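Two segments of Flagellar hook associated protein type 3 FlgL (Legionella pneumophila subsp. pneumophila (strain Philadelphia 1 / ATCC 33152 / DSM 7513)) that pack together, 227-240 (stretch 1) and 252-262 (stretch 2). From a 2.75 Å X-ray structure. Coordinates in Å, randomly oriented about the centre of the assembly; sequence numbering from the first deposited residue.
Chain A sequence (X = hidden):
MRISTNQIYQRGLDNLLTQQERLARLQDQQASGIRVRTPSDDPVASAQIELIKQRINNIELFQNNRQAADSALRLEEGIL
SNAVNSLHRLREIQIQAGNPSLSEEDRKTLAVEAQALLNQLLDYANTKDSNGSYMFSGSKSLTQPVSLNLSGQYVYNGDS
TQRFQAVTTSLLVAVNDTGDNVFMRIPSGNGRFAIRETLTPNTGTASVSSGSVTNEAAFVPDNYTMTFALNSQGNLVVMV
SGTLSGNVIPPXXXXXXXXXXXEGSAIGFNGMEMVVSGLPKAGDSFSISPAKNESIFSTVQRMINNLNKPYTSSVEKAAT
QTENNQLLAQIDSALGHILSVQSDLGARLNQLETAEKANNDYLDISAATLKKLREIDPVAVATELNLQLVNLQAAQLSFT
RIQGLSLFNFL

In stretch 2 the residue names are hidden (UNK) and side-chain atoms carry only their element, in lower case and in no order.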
# COMPACT_ATOMS: atom_id res chain seq x y z
N THR A 227 -23.67 12.07 -5.37
CA THR A 227 -24.34 13.02 -6.22
C THR A 227 -25.27 13.80 -5.27
O THR A 227 -26.07 13.21 -4.52
CB THR A 227 -25.09 12.28 -7.38
OG1 THR A 227 -25.34 10.91 -7.02
CG2 THR A 227 -24.23 12.19 -8.68
N PHE A 228 -25.13 15.13 -5.26
CA PHE A 228 -26.05 16.00 -4.51
C PHE A 228 -27.22 16.45 -5.39
O PHE A 228 -27.04 16.97 -6.50
CB PHE A 228 -25.30 17.24 -3.95
CG PHE A 228 -24.12 16.87 -3.08
CD1 PHE A 228 -24.29 16.60 -1.75
CD2 PHE A 228 -22.87 16.75 -3.61
CE1 PHE A 228 -23.24 16.20 -0.97
CE2 PHE A 228 -21.80 16.35 -2.84
CZ PHE A 228 -21.99 16.07 -1.52
N ALA A 229 -28.45 16.24 -4.93
CA ALA A 229 -29.60 16.74 -5.69
C ALA A 229 -30.84 16.98 -4.81
O ALA A 229 -30.73 16.99 -3.57
CB ALA A 229 -29.90 15.82 -6.88
N LEU A 230 -32.00 17.16 -5.47
CA LEU A 230 -33.20 17.76 -4.84
C LEU A 230 -34.35 16.83 -4.45
O LEU A 230 -34.74 15.91 -5.18
CB LEU A 230 -33.76 18.86 -5.75
CG LEU A 230 -32.82 20.07 -5.91
CD1 LEU A 230 -33.31 20.97 -7.03
CD2 LEU A 230 -32.67 20.83 -4.59
N ASN A 231 -34.86 17.10 -3.25
CA ASN A 231 -36.16 16.64 -2.79
C ASN A 231 -37.26 17.16 -3.70
O ASN A 231 -37.10 18.20 -4.36
CB ASN A 231 -36.46 17.21 -1.38
CG ASN A 231 -36.20 16.20 -0.28
OD1 ASN A 231 -36.00 15.02 -0.54
ND2 ASN A 231 -36.23 16.67 0.96
N SER A 232 -38.38 16.44 -3.73
CA SER A 232 -39.57 16.98 -4.35
C SER A 232 -40.06 18.22 -3.56
O SER A 232 -40.64 19.14 -4.15
CB SER A 232 -40.63 15.88 -4.47
OG SER A 232 -40.10 14.80 -5.24
N GLN A 233 -39.78 18.26 -2.25
CA GLN A 233 -39.89 19.48 -1.40
C GLN A 233 -38.95 20.65 -1.78
O GLN A 233 -39.39 21.81 -1.83
CB GLN A 233 -39.60 19.11 0.07
CG GLN A 233 -40.59 18.11 0.66
CD GLN A 233 -39.93 16.94 1.36
OE1 GLN A 233 -39.44 15.98 0.72
NE2 GLN A 233 -39.93 16.98 2.68
N GLY A 234 -37.67 20.38 -2.02
CA GLY A 234 -36.74 21.41 -2.45
C GLY A 234 -35.44 21.36 -1.70
O GLY A 234 -34.44 21.91 -2.15
N ASN A 235 -35.46 20.70 -0.55
CA ASN A 235 -34.24 20.38 0.21
C ASN A 235 -33.11 19.63 -0.56
O ASN A 235 -33.36 18.64 -1.28
CB ASN A 235 -34.60 19.57 1.47
CG ASN A 235 -34.74 20.44 2.70
OD1 ASN A 235 -35.81 20.50 3.30
ND2 ASN A 235 -33.66 21.12 3.09
N LEU A 236 -31.87 20.10 -0.39
CA LEU A 236 -30.69 19.41 -0.92
C LEU A 236 -30.52 18.06 -0.24
O LEU A 236 -30.80 17.93 0.97
CB LEU A 236 -29.44 20.24 -0.69
CG LEU A 236 -28.90 21.05 -1.87
CD1 LEU A 236 -27.96 22.13 -1.36
CD2 LEU A 236 -28.22 20.12 -2.86
N VAL A 237 -30.04 17.08 -0.99
CA VAL A 237 -30.06 15.70 -0.52
C VAL A 237 -28.83 14.96 -1.07
O VAL A 237 -28.24 15.39 -2.06
CB VAL A 237 -31.42 15.04 -0.91
CG1 VAL A 237 -31.30 14.14 -2.13
CG2 VAL A 237 -32.04 14.29 0.26
N VAL A 238 -28.43 13.88 -0.41
CA VAL A 238 -27.16 13.21 -0.71
C VAL A 238 -27.39 11.79 -1.16
O VAL A 238 -28.03 10.99 -0.43
CB VAL A 238 -26.23 13.18 0.53
CG1 VAL A 238 -24.99 12.31 0.31
CG2 VAL A 238 -25.81 14.57 0.90
N MSE A 239 -26.86 11.46 -2.34
CA MSE A 239 -27.07 10.13 -2.88
C MSE A 239 -25.77 9.48 -3.18
O MSE A 239 -24.80 10.13 -3.52
CB MSE A 239 -27.95 10.23 -4.11
CG MSE A 239 -29.35 10.47 -3.56
SE MSE A 239 -30.66 10.70 -5.00
CE MSE A 239 -29.98 12.38 -5.78
N VAL A 240 -25.75 8.17 -3.01
CA VAL A 240 -24.57 7.38 -3.33
C VAL A 240 -24.97 6.08 -3.98
O VAL A 240 -25.88 5.37 -3.51
CB VAL A 240 -23.72 7.09 -2.07
CG1 VAL A 240 -22.63 6.07 -2.36
CG2 VAL A 240 -23.09 8.37 -1.55
N UNK A 252 -33.40 2.56 -2.72
CA UNK A 252 -34.39 2.76 -3.76
C UNK A 252 -33.87 3.70 -4.86
O UNK A 252 -34.35 3.66 -5.99
o UNK A 252 -35.43 4.44 -2.38
c UNK A 252 -35.69 3.30 -3.17
N UNK A 253 -32.89 4.53 -4.54
CA UNK A 253 -32.39 5.51 -5.50
C UNK A 253 -33.29 6.73 -5.70
O UNK A 253 -32.96 7.63 -6.47
N UNK A 254 -34.44 6.75 -5.01
CA UNK A 254 -35.41 7.84 -5.12
C UNK A 254 -34.96 9.05 -4.31
O UNK A 254 -34.61 8.90 -3.14
c UNK A 254 -36.77 7.38 -4.61
c UNK A 254 -38.81 5.94 -5.08
c UNK A 254 -37.68 6.76 -5.70
c UNK A 254 -36.92 5.93 -6.73
N UNK A 255 -34.94 10.24 -4.93
CA UNK A 255 -34.53 11.37 -4.09
C UNK A 255 -35.33 11.50 -2.78
O UNK A 255 -34.77 11.82 -1.73
c UNK A 255 -34.72 12.57 -5.02
c UNK A 255 -34.99 10.59 -6.36
c UNK A 255 -34.47 12.00 -6.38
N UNK A 256 -36.61 11.20 -2.82
CA UNK A 256 -37.47 11.43 -1.67
C UNK A 256 -37.34 10.41 -0.54
O UNK A 256 -37.81 10.67 0.58
o UNK A 256 -40.32 13.10 -3.27
o UNK A 256 -38.35 13.84 -2.63
c UNK A 256 -38.92 11.56 -2.13
c UNK A 256 -39.21 12.93 -2.72
N UNK A 257 -36.72 9.26 -0.80
CA UNK A 257 -36.38 8.31 0.27
C UNK A 257 -34.98 8.64 0.84
O UNK A 257 -34.43 7.90 1.65
o UNK A 257 -38.69 6.43 0.66
o UNK A 257 -38.28 5.78 -1.39
c UNK A 257 -37.91 6.32 -0.32
c UNK A 257 -36.47 6.85 -0.23
N UNK A 258 -34.42 9.77 0.43
CA UNK A 258 -33.00 10.02 0.65
C UNK A 258 -32.69 10.83 1.93
O UNK A 258 -33.47 11.71 2.33
c UNK A 258 -32.42 10.74 -0.56
N UNK A 259 -31.55 10.52 2.59
CA UNK A 259 -31.09 11.42 3.68
C UNK A 259 -30.70 12.81 3.19
O UNK A 259 -30.13 12.94 2.11
c UNK A 259 -29.54 9.58 3.32
c UNK A 259 -29.85 10.69 4.27
c UNK A 259 -30.79 9.26 2.54
N UNK A 260 -30.99 13.83 3.98
CA UNK A 260 -30.69 15.21 3.60
C UNK A 260 -29.28 15.61 4.11
O UNK A 260 -28.74 14.99 5.02
c UNK A 260 -32.94 15.32 6.21
c UNK A 260 -34.27 16.40 4.37
c UNK A 260 -33.05 15.54 4.69
c UNK A 260 -31.78 16.18 4.08
N UNK A 261 -28.71 16.63 3.48
CA UNK A 261 -27.32 17.02 3.69
C UNK A 261 -27.20 18.02 4.85
O UNK A 261 -27.56 19.19 4.69
c UNK A 261 -23.13 18.68 2.96
c UNK A 261 -23.19 20.04 2.75
c UNK A 261 -25.53 19.87 2.29
o UNK A 261 -22.04 20.78 2.87
c UNK A 261 -24.39 20.64 2.41
c UNK A 261 -25.50 18.49 2.51
c UNK A 261 -24.28 17.91 2.84
c UNK A 261 -26.76 17.64 2.37
N UNK A 262 -26.70 17.54 6.00
CA UNK A 262 -26.29 18.41 7.11
C UNK A 262 -24.77 18.78 6.90
O UNK A 262 -23.88 17.92 6.84
c UNK A 262 -26.88 18.82 9.67
c UNK A 262 -27.65 18.28 10.90
n UNK A 262 -28.08 19.18 11.81
o UNK A 262 -27.83 17.07 11.03
c UNK A 262 -26.67 17.80 8.51

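Position 252 carries one carbon and then one oxygen, a short hydroxyl side chain at chi1 53° (p), out of reach of stretch 1: Ser252. Position 253 has no side-chain atoms and a phi of 76°, a value that favours glycine; it is Gly253, whose backbone O lies 4.1 Å from SE of Met239, a selenomethionine. Position 254 has four carbons forked at the second, the leucine pattern: Leu254. Its CA-to-CB bond points away from stretch 1.

At position 255 three carbons close a ring onto the backbone N. CB lies 3.3 Å from Leu230 O, and the residue is Pro255; its CG is 4.3 Å from Met239 SE, an apolar contact. Position 256 has two carbons, the second bearing two oxygens. Such a planar terminus could be Asp or, with a nitrogen, Asn; the elements decide for Asp256. Its two oxygens divide between two donors of one residue: Ser232 N to Asp256 OD1 is 2.8 Å with a nearly linear 177° angle, and Ser232 OG to Asp256 OD2 is 2.6 Å.

Position 257 repeats the carboxylate pattern, but its CA-to-CB bond points away and its side chain makes no contact with stretch 1. This is Asp257, whose OD2 accepts a weak 3.3 Å hydrogen bond from Ser252 OG. Position 258 has a single carbon, pointing toward stretch 1, with CB 3.7 Å from Val237 CG2 and 4.3 Å from Met239 CG; it is Ala258.

Position 259 again closes three carbons onto N, giving Pro259. Its backbone O accepts a hydrogen bond from Val238 N (3.2 Å, 171°). Position 260 has four carbons forked at the second: Leu260. Although CA-to-CB points away overall, CB is 3.7 Å from Leu236 O, and CD2 is 4.3 Å from Asn235 CB.

Position 261 has one carbon followed by a six-carbon ring bearing an oxygen, the signature of Tyr261. CB packs 3.5 Å from Val238 CG2, and the edge of Phe228 meets the face of the tyrosine ring, with centroids 5.8 Å apart and planes at 71°. Position 262 has three carbons, the last carrying one oxygen and one nitrogen; the CA-to-CB bond of Gln262 points away, and the residue makes no contact with stretch 1.

The contact buries 682 Å² in total. Stretch 1 folds back on itself as paired strands, and stretch 2 joins them through a single bridge, Val237 with Leu260 (CA to CA 4.2 Å). Ser232 and Asp256 fasten the turn, while Val237, Val238, Met239 and Phe228 supply apolar surface to Pro255, Ala258, Leu260 and Tyr261.

Stretch 2 252-262: SGLPDDAPLYQ
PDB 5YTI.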